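Local coordinates for capsid protein (Turnip yellow mosaic virus, PDB 2FZ2), which self-assembles as 180 copies into a T=3 icosahedral capsid that encloses the single-stranded RNA genome, at residues D[44-49]-D[156-161]; D[39-44]-D[168-173]; D[88-93]-D[113-118]; D[74-79]-D[128-133]; D[94-99]-D[152-157]. All coordinates share one frame; numbering follows the deposited sequence.

Contact 1. Residues D[44-49]-D[156-161]; sequences TKDAEA and SITAQP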
# COMPACT_ATOMS: atom_id res chain seq x y z
N THR D 44 -75.21 -116.03 36.93
CA THR D 44 -75.98 -117.18 37.35
C THR D 44 -77.00 -117.68 36.35
O THR D 44 -77.27 -118.88 36.28
CB THR D 44 -76.66 -116.88 38.66
OG1 THR D 44 -76.40 -115.51 39.02
CG2 THR D 44 -76.13 -117.79 39.74
N LYS D 45 -77.58 -116.76 35.59
CA LYS D 45 -78.59 -117.10 34.59
C LYS D 45 -78.48 -116.05 33.51
O LYS D 45 -77.95 -114.96 33.76
CB LYS D 45 -80.00 -117.09 35.20
CG LYS D 45 -80.44 -115.74 35.82
CD LYS D 45 -81.31 -115.92 37.09
CE LYS D 45 -80.71 -115.22 38.33
NZ LYS D 45 -80.45 -116.16 39.48
N ASP D 46 -78.95 -116.36 32.31
CA ASP D 46 -78.90 -115.34 31.27
C ASP D 46 -79.88 -114.31 31.79
O ASP D 46 -80.92 -114.66 32.38
CB ASP D 46 -79.39 -115.85 29.91
CG ASP D 46 -78.79 -117.17 29.51
OD1 ASP D 46 -78.82 -118.10 30.35
OD2 ASP D 46 -78.31 -117.28 28.37
N ALA D 47 -79.56 -113.05 31.59
CA ALA D 47 -80.43 -111.99 32.02
C ALA D 47 -79.97 -110.78 31.28
O ALA D 47 -78.90 -110.80 30.67
CB ALA D 47 -80.31 -111.78 33.50
N GLU D 48 -80.77 -109.73 31.32
CA GLU D 48 -80.39 -108.52 30.64
C GLU D 48 -80.92 -107.34 31.42
O GLU D 48 -81.75 -107.51 32.32
CB GLU D 48 -80.95 -108.51 29.22
CG GLU D 48 -82.36 -109.06 29.08
CD GLU D 48 -83.18 -108.28 28.05
OE1 GLU D 48 -83.27 -108.75 26.89
OE2 GLU D 48 -83.72 -107.21 28.42
N ALA D 49 -80.42 -106.16 31.10
CA ALA D 49 -80.85 -104.96 31.79
C ALA D 49 -80.61 -103.72 30.96
O ALA D 49 -79.57 -103.57 30.32
CB ALA D 49 -80.14 -104.84 33.10
N SER D 156 -76.18 -107.28 28.51
CA SER D 156 -76.68 -108.60 28.16
C SER D 156 -75.80 -109.66 28.80
O SER D 156 -74.57 -109.61 28.70
CB SER D 156 -76.69 -108.76 26.63
OG SER D 156 -75.68 -109.64 26.16
N ILE D 157 -76.43 -110.63 29.47
CA ILE D 157 -75.67 -111.70 30.10
C ILE D 157 -76.05 -113.04 29.51
O ILE D 157 -77.23 -113.34 29.34
CB ILE D 157 -75.92 -111.76 31.61
CG1 ILE D 157 -75.60 -110.43 32.26
CG2 ILE D 157 -75.06 -112.83 32.24
CD1 ILE D 157 -74.24 -109.93 31.93
N THR D 158 -75.04 -113.84 29.20
CA THR D 158 -75.25 -115.17 28.65
C THR D 158 -74.43 -116.07 29.56
O THR D 158 -73.20 -116.10 29.46
CB THR D 158 -74.76 -115.24 27.19
OG1 THR D 158 -75.06 -114.01 26.51
CG2 THR D 158 -75.45 -116.38 26.46
N ALA D 159 -75.10 -116.78 30.46
CA ALA D 159 -74.42 -117.64 31.44
C ALA D 159 -74.13 -119.06 31.00
O ALA D 159 -74.68 -119.54 30.00
CB ALA D 159 -75.21 -117.67 32.73
N GLN D 160 -73.27 -119.74 31.76
CA GLN D 160 -72.92 -121.12 31.45
C GLN D 160 -74.14 -122.02 31.55
O GLN D 160 -74.99 -121.84 32.41
CB GLN D 160 -71.85 -121.63 32.40
CG GLN D 160 -70.84 -122.54 31.75
CD GLN D 160 -69.81 -121.75 30.98
OE1 GLN D 160 -69.53 -122.02 29.82
NE2 GLN D 160 -69.25 -120.74 31.63
N PRO D 161 -74.23 -123.00 30.64
CA PRO D 161 -75.36 -123.93 30.65
C PRO D 161 -75.39 -124.49 32.06
O PRO D 161 -76.38 -124.35 32.79
CB PRO D 161 -74.95 -124.96 29.60
CG PRO D 161 -73.44 -124.91 29.63
CD PRO D 161 -73.19 -123.43 29.69
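D46 and T158 meet at an oblique angle where strand 47-52 starts beside the end of strand 151-158. The D46 CG stands beside its own backbone N, anti to the carbonyl carbon (chi1 -48°), and OD2 of the carboxylate comes to 3.6 Å from the T158 methyl CG2. Its carboxyl carbon CG also lies 3.8 Å from A159 N, but no hydrogen bond forms. One residue on, A159 points its CB across at the turn and touches K45 C at 3.7 Å.

A47 and I157, an antiparallel hydrogen-bonded pair, point to the same face of the sheet, opposite to E48 and S156. I157 presents CB to A47 O at 3.3 Å. Its CG2, anti to the backbone N, leans toward K45 O at 3.9 Å, while CG1 packs on A42 of the other sheet. I157 N binds A47 O at 2.8 Å, almost in line with the carbonyl (C=O...N 174°). The return bond, A47 N to I157 O, measures 3.3 Å, its donor standing well above the carbonyl plane. E48 faces S156 without backbone bonds and sends its carboxylate off toward the loop at T103-T105.

Chemically this is a short edge pairing in a jelly-roll sheet: two backbone bonds hold the strands, I157 lies against the A47 and K45 carbonyls, A159 CB covers the K45 backbone, and the acids D46 and E48 stay at the exposed margin.

Contact 2. Residues D[39-44]-D[168-173]; sequences VLFAGT and TCIITV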
# COMPACT_ATOMS: atom_id res chain seq x y z
N VAL D 39 -75.52 -102.16 39.41
CA VAL D 39 -76.35 -102.36 38.23
C VAL D 39 -76.83 -103.79 38.11
O VAL D 39 -77.98 -104.03 37.77
CB VAL D 39 -75.59 -102.05 36.94
CG1 VAL D 39 -76.51 -102.22 35.76
CG2 VAL D 39 -75.01 -100.63 36.98
N LEU D 40 -75.94 -104.74 38.38
CA LEU D 40 -76.33 -106.13 38.28
C LEU D 40 -75.30 -107.16 38.75
O LEU D 40 -74.11 -107.03 38.49
CB LEU D 40 -76.68 -106.41 36.83
CG LEU D 40 -77.19 -107.81 36.57
CD1 LEU D 40 -78.16 -108.26 37.68
CD2 LEU D 40 -77.85 -107.80 35.21
N PHE D 41 -75.79 -108.19 39.45
CA PHE D 41 -74.94 -109.27 39.95
C PHE D 41 -75.20 -110.45 39.04
O PHE D 41 -76.05 -111.31 39.32
CB PHE D 41 -75.34 -109.62 41.37
CG PHE D 41 -74.88 -108.62 42.38
CD1 PHE D 41 -75.47 -107.36 42.45
CD2 PHE D 41 -73.88 -108.93 43.29
CE1 PHE D 41 -75.06 -106.43 43.41
CE2 PHE D 41 -73.46 -108.01 44.24
CZ PHE D 41 -74.06 -106.76 44.30
N ALA D 42 -74.45 -110.50 37.95
CA ALA D 42 -74.67 -111.53 36.94
C ALA D 42 -73.82 -112.76 36.95
O ALA D 42 -72.91 -112.91 37.76
CB ALA D 42 -74.59 -110.89 35.57
N GLY D 43 -74.17 -113.64 36.02
CA GLY D 43 -73.43 -114.87 35.82
C GLY D 43 -74.17 -116.14 36.13
O GLY D 43 -73.80 -117.21 35.63
N THR D 44 -75.21 -116.03 36.93
CA THR D 44 -75.98 -117.18 37.35
C THR D 44 -77.00 -117.68 36.35
O THR D 44 -77.27 -118.88 36.28
CB THR D 44 -76.66 -116.88 38.66
OG1 THR D 44 -76.40 -115.51 39.02
CG2 THR D 44 -76.13 -117.79 39.74
N THR D 168 -70.88 -114.38 38.77
CA THR D 168 -69.49 -114.45 38.33
C THR D 168 -68.92 -113.08 38.21
O THR D 168 -67.71 -112.90 38.07
CB THR D 168 -69.31 -115.05 36.94
OG1 THR D 168 -70.06 -114.26 36.01
CG2 THR D 168 -69.71 -116.51 36.91
N CYS D 169 -69.78 -112.08 38.21
CA CYS D 169 -69.28 -110.74 38.11
C CYS D 169 -70.32 -109.70 38.45
O CYS D 169 -71.53 -109.91 38.32
CB CYS D 169 -68.73 -110.48 36.71
SG CYS D 169 -70.01 -110.43 35.47
N ILE D 170 -69.81 -108.56 38.91
CA ILE D 170 -70.62 -107.44 39.31
C ILE D 170 -70.49 -106.29 38.36
O ILE D 170 -69.39 -105.94 37.93
CB ILE D 170 -70.18 -106.92 40.64
CG1 ILE D 170 -69.65 -108.07 41.48
CG2 ILE D 170 -71.31 -106.14 41.26
CD1 ILE D 170 -70.52 -108.43 42.62
N ILE D 171 -71.62 -105.69 38.06
CA ILE D 171 -71.58 -104.58 37.17
C ILE D 171 -72.09 -103.36 37.86
O ILE D 171 -73.22 -103.33 38.33
CB ILE D 171 -72.40 -104.83 35.95
CG1 ILE D 171 -71.63 -105.77 35.03
CG2 ILE D 171 -72.66 -103.51 35.24
CD1 ILE D 171 -72.39 -106.99 34.65
N THR D 172 -71.22 -102.38 37.95
CA THR D 172 -71.57 -101.13 38.58
C THR D 172 -71.29 -100.07 37.57
O THR D 172 -70.46 -100.22 36.67
CB THR D 172 -70.70 -100.82 39.80
OG1 THR D 172 -69.53 -100.10 39.40
CG2 THR D 172 -70.29 -102.09 40.48
N VAL D 173 -72.01 -98.99 37.72
CA VAL D 173 -71.81 -97.89 36.85
C VAL D 173 -71.42 -96.80 37.82
O VAL D 173 -71.91 -96.75 38.95
CB VAL D 173 -73.10 -97.58 36.14
CG1 VAL D 173 -73.90 -96.60 36.94
CG2 VAL D 173 -72.79 -97.05 34.76
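F41 and I170 are brought together by their first torsions: F41 CG lies beside the backbone N (chi1 -75°), while I170 CG2 stands anti to its own N. That methyl ends up over the centre of the phenyl face, 4.1 Å from the centroid and 9° off the ring normal, a CH-pi contact. The other branch of I170 turns to the ring as well, its CD1 meeting F41 CE2 at 3.4 Å.

V39 uses a similar split. CG1 is anti to the backbone N, which leaves CG2 beside it and directed at V173, whose CB is 3.7 Å from that CG2. V39 CB meanwhile packs on I171 CG2.

Two classic beta bulges mark the pairing. I171 O takes both V39 N, at 2.8 Å, and L40 N, at 3.1 Å, each donor lying in the carbonyl plane. At the far end A42 O receives C169 N and, weakly, T168 N. Between them I171 N returns a bond to L40 O. Just beyond, G43 adopts a positive phi of 114° and lays its CA 3.4 Å from T168 OG1, a hydroxyl that is hydrogen-bonded to T89 OG1.

In the jelly roll, strand 169-182 runs between strand 30-42 and strand 66-80: I170 and T172 make backbone bonds to H79 and T77, while I171 and V173 turn inward onto V76.

Contact 3. Residues D[88-93]-D[113-118]; sequences PTTVGV and GQIFCI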
# COMPACT_ATOMS: atom_id res chain seq x y z
N PRO D 88 -66.64 -119.05 32.81
CA PRO D 88 -66.58 -117.96 31.82
C PRO D 88 -67.95 -117.47 31.45
O PRO D 88 -68.83 -118.26 31.14
CB PRO D 88 -65.87 -118.59 30.62
CG PRO D 88 -65.06 -119.68 31.21
CD PRO D 88 -65.85 -120.22 32.38
N THR D 89 -68.13 -116.15 31.47
CA THR D 89 -69.43 -115.58 31.15
C THR D 89 -69.41 -114.57 30.00
O THR D 89 -68.43 -113.86 29.80
CB THR D 89 -70.02 -114.90 32.39
OG1 THR D 89 -69.94 -115.81 33.50
CG2 THR D 89 -71.45 -114.53 32.14
N THR D 90 -70.50 -114.49 29.25
CA THR D 90 -70.56 -113.56 28.14
C THR D 90 -71.33 -112.34 28.57
O THR D 90 -72.47 -112.43 29.04
CB THR D 90 -71.27 -114.14 26.92
OG1 THR D 90 -70.45 -115.14 26.30
CG2 THR D 90 -71.56 -113.06 25.91
N VAL D 91 -70.71 -111.18 28.40
CA VAL D 91 -71.34 -109.94 28.77
C VAL D 91 -71.36 -108.97 27.61
O VAL D 91 -70.34 -108.77 26.93
CB VAL D 91 -70.60 -109.29 29.91
CG1 VAL D 91 -71.43 -108.18 30.49
CG2 VAL D 91 -70.28 -110.33 30.94
N GLY D 92 -72.53 -108.37 27.41
CA GLY D 92 -72.69 -107.42 26.33
C GLY D 92 -72.93 -106.06 26.91
O GLY D 92 -73.60 -105.92 27.94
N VAL D 93 -72.39 -105.04 26.24
CA VAL D 93 -72.52 -103.69 26.72
C VAL D 93 -72.68 -102.65 25.65
O VAL D 93 -72.01 -102.68 24.62
CB VAL D 93 -71.30 -103.29 27.54
CG1 VAL D 93 -71.39 -101.84 27.96
CG2 VAL D 93 -71.18 -104.19 28.71
N GLY D 113 -72.11 -101.30 20.11
CA GLY D 113 -72.24 -102.59 20.78
C GLY D 113 -70.99 -103.42 20.97
O GLY D 113 -70.23 -103.61 20.02
N GLN D 114 -70.80 -103.93 22.18
CA GLN D 114 -69.62 -104.73 22.50
C GLN D 114 -69.93 -106.04 23.22
O GLN D 114 -70.96 -106.16 23.88
CB GLN D 114 -68.67 -103.90 23.35
CG GLN D 114 -67.28 -103.70 22.75
CD GLN D 114 -66.67 -102.39 23.22
OE1 GLN D 114 -67.38 -101.53 23.77
NE2 GLN D 114 -65.36 -102.23 23.02
N ILE D 115 -69.02 -107.02 23.10
CA ILE D 115 -69.21 -108.33 23.72
C ILE D 115 -67.93 -108.92 24.31
O ILE D 115 -66.92 -109.08 23.59
CB ILE D 115 -69.75 -109.35 22.70
CG1 ILE D 115 -71.24 -109.20 22.57
CG2 ILE D 115 -69.49 -110.77 23.15
CD1 ILE D 115 -71.93 -109.37 23.88
N PHE D 116 -67.97 -109.27 25.59
CA PHE D 116 -66.79 -109.83 26.22
C PHE D 116 -66.95 -111.15 26.92
O PHE D 116 -68.00 -111.45 27.48
CB PHE D 116 -66.21 -108.88 27.26
CG PHE D 116 -66.41 -107.45 26.94
CD1 PHE D 116 -67.58 -106.82 27.29
CD2 PHE D 116 -65.42 -106.73 26.29
CE1 PHE D 116 -67.77 -105.48 26.99
CE2 PHE D 116 -65.60 -105.39 25.98
CZ PHE D 116 -66.77 -104.76 26.33
N CYS D 117 -65.87 -111.92 26.90
CA CYS D 117 -65.86 -113.17 27.61
C CYS D 117 -65.18 -112.84 28.92
O CYS D 117 -64.10 -112.24 28.95
CB CYS D 117 -65.06 -114.23 26.90
SG CYS D 117 -65.12 -115.74 27.85
N ILE D 118 -65.82 -113.22 30.01
CA ILE D 118 -65.28 -112.92 31.31
C ILE D 118 -64.74 -114.15 32.03
O ILE D 118 -65.50 -115.03 32.44
CB ILE D 118 -66.33 -112.25 32.18
CG1 ILE D 118 -66.93 -111.06 31.45
CG2 ILE D 118 -65.72 -111.79 33.48
CD1 ILE D 118 -65.99 -109.92 31.35
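Q114 opens the pairing with V93, trading backbone bonds both ways; Q114 N reaches V93 O at 3.0 Å. Its side chain runs on, extended beyond CG, to a weak bond from NE2 to P9 O. I115 faces G92 as a non-hydrogen-bonded pair and lays its CD1 over the bare backbone, 3.2 Å from G92 CA, while its CG2 meets the T90 methyl CG2 obliquely.

At F116 the bonds to V91 are straight: F116 N to V91 O is 2.8 Å with an N-H...O angle of 173°. The ring swings back along the strand, and V93 CG2 approaches its edge at CE1, 4.0 Å away. L128 of the opposing sheet and D4 of a second subunit also pack on this ring. C117 stands on the T90 side of the sheet, SG anti to its backbone N (chi1 -179°), with P88 CB 4.0 Å from that sulphur. I118 closes the run: its N binds T89 O at 2.7 Å, and its CG1 rests on V91 CG2 at 3.5 Å.

Six backbone bonds thus satisfy the amides and carbonyls of three residue pairs on a buried jelly-roll hairpin, leaving V91, V93, F116 and I118 as a hydrocarbon surface for the other sheet.

Contact 4. Residues D[74-79]-D[128-133]; sequences LWVTIH and LIVKCP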
# COMPACT_ATOMS: atom_id res chain seq x y z
N LEU D 74 -68.97 -90.48 33.09
CA LEU D 74 -69.76 -91.66 33.40
C LEU D 74 -69.23 -92.89 32.69
O LEU D 74 -68.87 -92.83 31.52
CB LEU D 74 -71.20 -91.43 32.96
CG LEU D 74 -72.04 -92.69 32.80
CD1 LEU D 74 -72.30 -93.24 34.18
CD2 LEU D 74 -73.36 -92.39 32.09
N TRP D 75 -69.18 -94.01 33.40
CA TRP D 75 -68.72 -95.24 32.81
C TRP D 75 -69.31 -96.40 33.57
O TRP D 75 -69.93 -96.21 34.61
CB TRP D 75 -67.20 -95.35 32.86
CG TRP D 75 -66.68 -95.53 34.24
CD1 TRP D 75 -66.51 -96.70 34.92
CD2 TRP D 75 -66.29 -94.49 35.15
NE1 TRP D 75 -66.04 -96.46 36.19
CE2 TRP D 75 -65.90 -95.11 36.35
CE3 TRP D 75 -66.25 -93.09 35.05
CZ2 TRP D 75 -65.47 -94.38 37.45
CZ3 TRP D 75 -65.81 -92.37 36.15
CH2 TRP D 75 -65.43 -93.01 37.33
N VAL D 76 -69.10 -97.59 33.05
CA VAL D 76 -69.61 -98.79 33.68
C VAL D 76 -68.44 -99.73 33.86
O VAL D 76 -67.55 -99.83 33.00
CB VAL D 76 -70.64 -99.47 32.80
CG1 VAL D 76 -70.12 -99.54 31.38
CG2 VAL D 76 -70.97 -100.85 33.34
N THR D 77 -68.43 -100.43 34.98
CA THR D 77 -67.37 -101.36 35.28
C THR D 77 -67.87 -102.78 35.44
O THR D 77 -68.92 -103.02 36.04
CB THR D 77 -66.67 -101.02 36.58
OG1 THR D 77 -66.56 -99.59 36.75
CG2 THR D 77 -65.32 -101.68 36.60
N ILE D 78 -67.11 -103.72 34.91
CA ILE D 78 -67.47 -105.11 35.07
C ILE D 78 -66.45 -105.62 36.06
O ILE D 78 -65.24 -105.56 35.79
CB ILE D 78 -67.31 -105.91 33.80
CG1 ILE D 78 -68.04 -105.21 32.67
CG2 ILE D 78 -67.80 -107.32 34.03
CD1 ILE D 78 -68.52 -106.14 31.58
N HIS D 79 -66.91 -106.11 37.20
CA HIS D 79 -65.98 -106.60 38.20
C HIS D 79 -66.09 -108.09 38.24
O HIS D 79 -67.10 -108.64 38.67
CB HIS D 79 -66.32 -106.03 39.56
CG HIS D 79 -66.35 -104.53 39.58
ND1 HIS D 79 -67.44 -103.81 39.17
CD2 HIS D 79 -65.42 -103.63 39.97
CE1 HIS D 79 -67.19 -102.52 39.31
NE2 HIS D 79 -65.97 -102.39 39.79
N LEU D 128 -63.27 -104.57 33.78
CA LEU D 128 -63.51 -103.85 32.52
C LEU D 128 -64.22 -102.52 32.58
O LEU D 128 -65.16 -102.33 33.36
CB LEU D 128 -64.31 -104.73 31.59
CG LEU D 128 -63.75 -104.94 30.20
CD1 LEU D 128 -62.35 -104.36 30.10
CD2 LEU D 128 -63.73 -106.42 29.93
N ILE D 129 -63.81 -101.61 31.71
CA ILE D 129 -64.43 -100.30 31.72
C ILE D 129 -64.85 -99.70 30.39
O ILE D 129 -64.05 -99.55 29.46
CB ILE D 129 -63.52 -99.28 32.39
CG1 ILE D 129 -62.97 -99.84 33.70
CG2 ILE D 129 -64.28 -98.00 32.63
CD1 ILE D 129 -63.76 -99.42 34.92
N VAL D 130 -66.11 -99.31 30.31
CA VAL D 130 -66.58 -98.67 29.11
C VAL D 130 -67.04 -97.28 29.47
O VAL D 130 -68.11 -97.09 30.06
CB VAL D 130 -67.73 -99.44 28.47
CG1 VAL D 130 -67.97 -98.95 27.05
CG2 VAL D 130 -67.40 -100.89 28.43
N LYS D 131 -66.21 -96.30 29.14
CA LYS D 131 -66.58 -94.93 29.43
C LYS D 131 -67.78 -94.68 28.55
O LYS D 131 -67.86 -95.18 27.42
CB LYS D 131 -65.44 -93.93 29.08
CG LYS D 131 -64.29 -93.83 30.13
CD LYS D 131 -63.74 -92.38 30.41
CE LYS D 131 -62.75 -92.36 31.63
NZ LYS D 131 -61.89 -91.12 31.82
N CYS D 132 -68.75 -93.95 29.08
CA CYS D 132 -69.90 -93.59 28.28
C CYS D 132 -69.44 -92.33 27.57
O CYS D 132 -68.78 -91.47 28.17
CB CYS D 132 -71.11 -93.26 29.14
SG CYS D 132 -72.42 -92.52 28.14
N PRO D 133 -69.74 -92.21 26.28
CA PRO D 133 -69.36 -91.04 25.47
C PRO D 133 -70.41 -89.94 25.51
O PRO D 133 -71.16 -89.75 24.55
CB PRO D 133 -69.20 -91.62 24.08
CG PRO D 133 -69.83 -93.01 24.14
CD PRO D 133 -70.43 -93.21 25.47
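V130 O is gripped twice: V76 N reaches it at 3.2 Å from well above the carbonyl plane, and the indole NE1 of W95 binds it too. The carbonyl lies where antiparallel strands 66-80 and 128-131 pair within one jelly-roll sheet, whereas W95 comes from the facing sheet. V130 N answers to V76 O, and I78 exchanges bonds with L128 in both directions. Beyond these, C132 N bonds to L74 O at 2.7 Å and nearly straight (165°), with the L74 methyl CD2 packed on C132 CB.

Toward the interior, V76 and V130 lie side by side, CG1 of V76 being 3.8 Å from CB of V130; I78 and L128 repeat the pattern, CB to CB, at 3.9 Å.

On the other face I129 lies alongside both W75 and T77. Its CG2, anti to the backbone N, meets W75 CD1 at 3.5 Å, while the other branch carries CD1 to T77 CG2. W75 also receives D11 of a third subunit. Within strand 66-80 the W75 indole makes a weak bond from NE1 to T77 OG1, 3.2 Å long, the hydroxyl oxygen lying in the ring plane.

Contact 5. Residues D[94-99]-D[152-157]; sequences CWVPAQ and KLLISI. Unlike the reference sequence in segment 94-99: Q99 (reference Asn).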
# COMPACT_ATOMS: atom_id res chain seq x y z
N CYS D 94 -73.56 -101.69 25.93
CA CYS D 94 -73.77 -100.62 24.99
C CYS D 94 -74.39 -99.37 25.56
O CYS D 94 -75.42 -99.41 26.24
CB CYS D 94 -74.60 -101.11 23.82
SG CYS D 94 -74.29 -100.10 22.39
N TRP D 95 -73.74 -98.26 25.28
CA TRP D 95 -74.22 -96.97 25.73
C TRP D 95 -75.09 -96.47 24.60
O TRP D 95 -74.71 -96.54 23.43
CB TRP D 95 -73.04 -96.02 25.96
CG TRP D 95 -72.30 -96.26 27.24
CD1 TRP D 95 -70.99 -96.63 27.38
CD2 TRP D 95 -72.81 -96.12 28.56
NE1 TRP D 95 -70.66 -96.72 28.71
CE2 TRP D 95 -71.76 -96.42 29.45
CE3 TRP D 95 -74.06 -95.77 29.08
CZ2 TRP D 95 -71.92 -96.37 30.83
CZ3 TRP D 95 -74.22 -95.73 30.45
CH2 TRP D 95 -73.15 -96.03 31.31
N VAL D 96 -76.25 -95.94 24.94
CA VAL D 96 -77.18 -95.47 23.93
C VAL D 96 -78.13 -94.40 24.49
O VAL D 96 -78.46 -94.42 25.68
CB VAL D 96 -77.95 -96.70 23.40
CG1 VAL D 96 -79.28 -96.82 24.09
CG2 VAL D 96 -78.12 -96.61 21.93
N PRO D 97 -78.56 -93.45 23.66
CA PRO D 97 -79.47 -92.42 24.18
C PRO D 97 -80.85 -92.96 24.51
O PRO D 97 -81.41 -93.76 23.77
CB PRO D 97 -79.52 -91.38 23.07
CG PRO D 97 -79.08 -92.08 21.83
CD PRO D 97 -78.22 -93.24 22.24
N ALA D 98 -81.39 -92.52 25.63
CA ALA D 98 -82.69 -92.94 26.10
C ALA D 98 -83.70 -93.22 24.98
O ALA D 98 -84.46 -94.20 25.04
CB ALA D 98 -83.26 -91.88 27.03
N GLN D 99 -83.69 -92.34 23.98
CA GLN D 99 -84.59 -92.42 22.85
C GLN D 99 -84.36 -93.56 21.88
O GLN D 99 -85.19 -93.81 21.01
CB GLN D 99 -84.54 -91.13 22.08
CG GLN D 99 -83.18 -90.57 21.99
CD GLN D 99 -83.20 -89.19 21.37
OE1 GLN D 99 -82.15 -88.55 21.18
NE2 GLN D 99 -84.40 -88.72 21.03
N LYS D 152 -78.45 -94.14 28.53
CA LYS D 152 -79.18 -95.38 28.80
C LYS D 152 -78.15 -96.48 28.67
O LYS D 152 -77.36 -96.49 27.73
CB LYS D 152 -80.28 -95.57 27.75
CG LYS D 152 -81.23 -96.78 27.93
CD LYS D 152 -82.01 -97.04 26.62
CE LYS D 152 -83.49 -97.42 26.85
NZ LYS D 152 -84.08 -98.25 25.73
N LEU D 153 -78.12 -97.42 29.60
CA LEU D 153 -77.14 -98.48 29.50
C LEU D 153 -77.76 -99.83 29.22
O LEU D 153 -78.73 -100.23 29.88
CB LEU D 153 -76.30 -98.55 30.77
CG LEU D 153 -75.35 -99.74 30.80
CD1 LEU D 153 -74.03 -99.35 30.18
CD2 LEU D 153 -75.15 -100.17 32.23
N LEU D 154 -77.21 -100.53 28.24
CA LEU D 154 -77.71 -101.83 27.85
C LEU D 154 -76.74 -102.91 28.25
O LEU D 154 -75.57 -102.84 27.89
CB LEU D 154 -77.92 -101.87 26.35
CG LEU D 154 -79.02 -100.92 25.88
CD1 LEU D 154 -79.20 -101.02 24.38
CD2 LEU D 154 -80.30 -101.29 26.58
N ILE D 155 -77.23 -103.91 28.97
CA ILE D 155 -76.38 -105.03 29.38
C ILE D 155 -76.99 -106.38 29.04
O ILE D 155 -78.18 -106.61 29.30
CB ILE D 155 -76.12 -105.05 30.89
CG1 ILE D 155 -75.49 -103.74 31.35
CG2 ILE D 155 -75.22 -106.22 31.22
CD1 ILE D 155 -74.19 -103.47 30.73
N SER D 156 -76.18 -107.28 28.51
CA SER D 156 -76.68 -108.60 28.16
C SER D 156 -75.80 -109.66 28.80
O SER D 156 -74.57 -109.61 28.70
CB SER D 156 -76.69 -108.76 26.63
OG SER D 156 -75.68 -109.64 26.16
N ILE D 157 -76.43 -110.63 29.47
CA ILE D 157 -75.67 -111.70 30.10
C ILE D 157 -76.05 -113.04 29.51
O ILE D 157 -77.23 -113.34 29.34
CB ILE D 157 -75.92 -111.76 31.61
CG1 ILE D 157 -75.60 -110.43 32.26
CG2 ILE D 157 -75.06 -112.83 32.24
CD1 ILE D 157 -74.24 -109.93 31.93
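C94 and L154 satisfy each other's backbone: C94 N gives to L154 O at 3.0 Å and L154 N returns to C94 O at 2.9 Å. Two residues along, V96 N reaches K152 O in the carbonyl plane, at 3.1 Å. The reciprocal bond from K152 N to V96 O is weak, its N-H...O angle only 127°. Amides that point outward from this pair find other partners: L153 and I155 bond to L51 and A49, and W95 N makes a weak bond to Q10 OE1.

Two polar ends have partners: the indole N-H of W95 is taken by V130 O, and K152 NZ bonds to S100 O. K152 runs along V96, its CD 3.7 Å from V96 CG1, and its chain bends at chi3; A98 O is merely near, 3.8 Å from K152 CE.

W95 and L153 make a CH-pi contact. L153 CG stands anti to its backbone N (chi1 173°), and CD1 comes over the six-membered ring of the indole, 3.5 Å from its centroid and 4° off the normal. L153 CB also touches W95 CZ3.

Strand 151-158 has strand 89-97 along one side and strand 47-52 along the other, while W95 reaches across the jelly roll to L74 and V76 on strand 66-80, and I184 of a fourth subunit packs on V96 and P97.

Contacts 1, 3 and 5 build one four-stranded sheet of the jelly roll, in the order 47-52, 151-158, 89-97, 114-118; contacts 2 and 4 belong to the opposing sheet. Contacts 1 and 5 share S156 and I157, and S156 O to G92 N (2.7 Å) joins contact 3 to both. Contacts 2 and 4 are stitched through T172 O and T77 N at 2.6 Å. Between sheets, V91 CG1 meets I78 CD1 at 3.7 Å, and A42 CB meets I157 CG1 at 3.5 Å. Contacts 3 and 4 come nearest the RNA, about 9 Å between nearest atoms, against about 20 Å for contact 1.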